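Local coordinates for protein cellulase (Bacteroides salanitronis, PDB 6WQY) that probably hydrolyses internal beta-1,4-glycosidic bonds of cellulose and related plant polysaccharides, as a broad-specificity endoglucanase of glycoside hydrolase family 5, at residues Tyr253-Thr259 and Phe323-Tyr327. Residue numbers count along the deposited sequence, not the author numbering.
Sequences YDPIDYT and FRLYY
Tyr327 turns the face of its ring to the edge of the Tyr258 ring in an edge-to-face pair. The centroids are 5.8 Å apart and the planes meet at 67°; Tyr258 CE2 lies 4.1 Å from Tyr327 CG. Both tyrosines have chi1 t, and their CA-to-CB bonds point toward the other segment. Tyr327 reaches past Tyr258, and its OH donates a hydrogen bond to Asp254 O at 2.8 Å. That carbonyl belongs to the cis peptide bond between Asp254 and Pro255; Pro255 is the N-cap of the short helix 256-259. Pro255 CD packs 4.3 Å from Tyr327 CE1, and Thr259 CG2 lies 3.4 Å from Tyr327 OH. Within 253-259, Thr259 OG1 donates a hydrogen bond to Tyr253 O at 2.8 Å. Thr259 and Arg324 are the nearest CA pair, 8.1 Å apart. Trp269 adds a third ring against both tyrosines, and Tyr253 OH is hydrogen-bonded to Glu309. Residues 323-327 are helical. The contact joins the loop after strand 246-251 to helix 318-337, which follows strand 305-310, in the (beta/alpha)8 barrel of the family 5 cellulase domain of this longer protein.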
loop_
_atom_site.group_PDB
_atom_site.type_symbol
_atom_site.label_atom_id
_atom_site.label_comp_id
_atom_site.label_asym_id
_atom_site.label_seq_id
_atom_site.Cartn_x
_atom_site.Cartn_y
_atom_site.Cartn_z
ATOM N N TYR A 253 -10.820 -0.412 2.976
ATOM C CA TYR A 253 -11.395 0.698 3.722
ATOM C C TYR A 253 -12.866 0.455 4.051
ATOM O O TYR A 253 -13.562 1.377 4.508
ATOM C CB TYR A 253 -11.272 1.991 2.935
ATOM C CG TYR A 253 -9.873 2.539 2.759
ATOM C CD1 TYR A 253 -9.253 3.206 3.806
ATOM C CD2 TYR A 253 -9.202 2.440 1.546
ATOM C CE1 TYR A 253 -8.007 3.776 3.648
ATOM C CE2 TYR A 253 -7.942 2.993 1.388
ATOM C CZ TYR A 253 -7.351 3.670 2.438
ATOM O OH TYR A 253 -6.145 4.318 2.324
ATOM N N ASP A 254 -13.370 -0.756 3.844
ATOM C CA ASP A 254 -14.807 -0.961 3.946
ATOM C C ASP A 254 -15.290 -0.695 5.371
ATOM O O ASP A 254 -14.689 -1.206 6.322
ATOM C CB ASP A 254 -15.187 -2.406 3.614
ATOM C CG ASP A 254 -14.933 -2.799 2.178
ATOM O OD1 ASP A 254 -14.576 -1.938 1.337
ATOM O OD2 ASP A 254 -15.138 -4.024 1.885
ATOM N N PRO A 255 -16.401 0.030 5.563
ATOM C CA PRO A 255 -17.178 0.783 4.567
ATOM C C PRO A 255 -16.614 2.200 4.469
ATOM O O PRO A 255 -16.535 2.895 5.500
ATOM C CB PRO A 255 -18.592 0.770 5.148
ATOM C CG PRO A 255 -18.386 0.702 6.641
ATOM C CD PRO A 255 -17.016 0.122 6.901
ATOM N N ILE A 256 -16.225 2.638 3.268
ATOM C CA ILE A 256 -15.545 3.920 3.125
ATOM C C ILE A 256 -16.385 5.081 3.632
ATOM O O ILE A 256 -15.837 6.079 4.117
ATOM C CB ILE A 256 -15.071 4.115 1.670
ATOM C CG1 ILE A 256 -14.196 5.361 1.529
ATOM C CG2 ILE A 256 -16.245 4.178 0.717
ATOM C CD1 ILE A 256 -12.864 5.277 2.229
ATOM N N ASP A 257 -17.713 5.006 3.528
ATOM C CA ASP A 257 -18.512 6.105 4.055
ATOM C C ASP A 257 -18.240 6.326 5.538
ATOM O O ASP A 257 -18.290 7.469 6.008
ATOM C CB ASP A 257 -20.005 5.844 3.827
ATOM C CG ASP A 257 -20.424 6.057 2.381
ATOM O OD1 ASP A 257 -19.584 6.488 1.557
ATOM O OD2 ASP A 257 -21.603 5.781 2.065
ATOM N N TYR A 258 -17.967 5.256 6.280
ATOM C CA TYR A 258 -17.614 5.369 7.696
ATOM C C TYR A 258 -16.134 5.724 7.879
ATOM O O TYR A 258 -15.785 6.654 8.622
ATOM C CB TYR A 258 -17.953 4.066 8.447
ATOM C CG TYR A 258 -17.398 4.089 9.859
ATOM C CD1 TYR A 258 -17.897 4.976 10.798
ATOM C CD2 TYR A 258 -16.347 3.265 10.237
ATOM C CE1 TYR A 258 -17.364 5.047 12.065
ATOM C CE2 TYR A 258 -15.816 3.318 11.516
ATOM C CZ TYR A 258 -16.323 4.222 12.424
ATOM O OH TYR A 258 -15.780 4.289 13.686
ATOM N N THR A 259 -15.241 5.006 7.202
ATOM C CA THR A 259 -13.826 5.159 7.520
ATOM C C THR A 259 -13.273 6.506 7.081
ATOM O O THR A 259 -12.363 7.018 7.738
ATOM C CB THR A 259 -13.006 4.005 6.944
ATOM O OG1 THR A 259 -13.216 3.957 5.530
ATOM C CG2 THR A 259 -13.387 2.681 7.583
ATOM N N PHE A 323 -15.744 3.994 18.801
ATOM C CA PHE A 323 -16.053 3.127 17.673
ATOM C C PHE A 323 -14.910 3.063 16.673
ATOM O O PHE A 323 -14.676 2.010 16.072
ATOM C CB PHE A 323 -17.337 3.601 16.995
ATOM C CG PHE A 323 -18.576 3.321 17.789
ATOM C CD1 PHE A 323 -19.220 2.095 17.683
ATOM C CD2 PHE A 323 -19.084 4.269 18.648
ATOM C CE1 PHE A 323 -20.353 1.830 18.404
ATOM C CE2 PHE A 323 -20.223 4.005 19.382
ATOM C CZ PHE A 323 -20.852 2.781 19.253
ATOM N N ARG A 324 -14.211 4.184 16.458
ATOM C CA ARG A 324 -13.066 4.187 15.556
ATOM C C ARG A 324 -11.968 3.258 16.062
ATOM O O ARG A 324 -11.374 2.491 15.294
ATOM C CB ARG A 324 -12.511 5.604 15.413
ATOM C CG ARG A 324 -11.269 5.667 14.549
ATOM C CD ARG A 324 -10.301 6.719 14.997
ATOM N NE ARG A 324 -9.196 6.887 14.062
ATOM C CZ ARG A 324 -8.180 7.722 14.263
ATOM N NH1 ARG A 324 -8.109 8.440 15.369
ATOM N NH2 ARG A 324 -7.230 7.825 13.346
ATOM N N LEU A 325 -11.664 3.327 17.360
ATOM C CA LEU A 325 -10.631 2.460 17.913
ATOM C C LEU A 325 -11.054 1.006 17.840
ATOM O O LEU A 325 -10.240 0.130 17.546
ATOM C CB LEU A 325 -10.265 2.873 19.333
ATOM C CG LEU A 325 -9.290 4.040 19.399
ATOM C CD1 LEU A 325 -9.893 5.346 18.924
ATOM C CD2 LEU A 325 -8.733 4.196 20.808
ATOM N N TYR A 326 -12.335 0.726 18.113
ATOM C CA TYR A 326 -12.846 -0.633 17.959
ATOM C C TYR A 326 -12.689 -1.121 16.521
ATOM O O TYR A 326 -12.199 -2.230 16.292
ATOM C CB TYR A 326 -14.304 -0.710 18.434
ATOM C CG TYR A 326 -14.974 -2.016 18.069
ATOM C CD1 TYR A 326 -14.441 -3.233 18.469
ATOM C CD2 TYR A 326 -16.125 -2.032 17.300
ATOM C CE1 TYR A 326 -15.032 -4.425 18.114
ATOM C CE2 TYR A 326 -16.726 -3.218 16.932
ATOM C CZ TYR A 326 -16.172 -4.415 17.345
ATOM O OH TYR A 326 -16.756 -5.616 16.999
ATOM N N TYR A 327 -13.097 -0.307 15.549
ATOM C CA TYR A 327 -12.936 -0.672 14.146
ATOM C C TYR A 327 -11.484 -1.013 13.828
ATOM O O TYR A 327 -11.190 -2.056 13.227
ATOM C CB TYR A 327 -13.425 0.485 13.250
ATOM C CG TYR A 327 -13.172 0.236 11.780
ATOM C CD1 TYR A 327 -14.099 -0.452 11.004
ATOM C CD2 TYR A 327 -12.002 0.655 11.177
ATOM C CE1 TYR A 327 -13.865 -0.711 9.665
ATOM C CE2 TYR A 327 -11.764 0.402 9.836
ATOM C CZ TYR A 327 -12.686 -0.278 9.093
ATOM O OH TYR A 327 -12.403 -0.525 7.761
#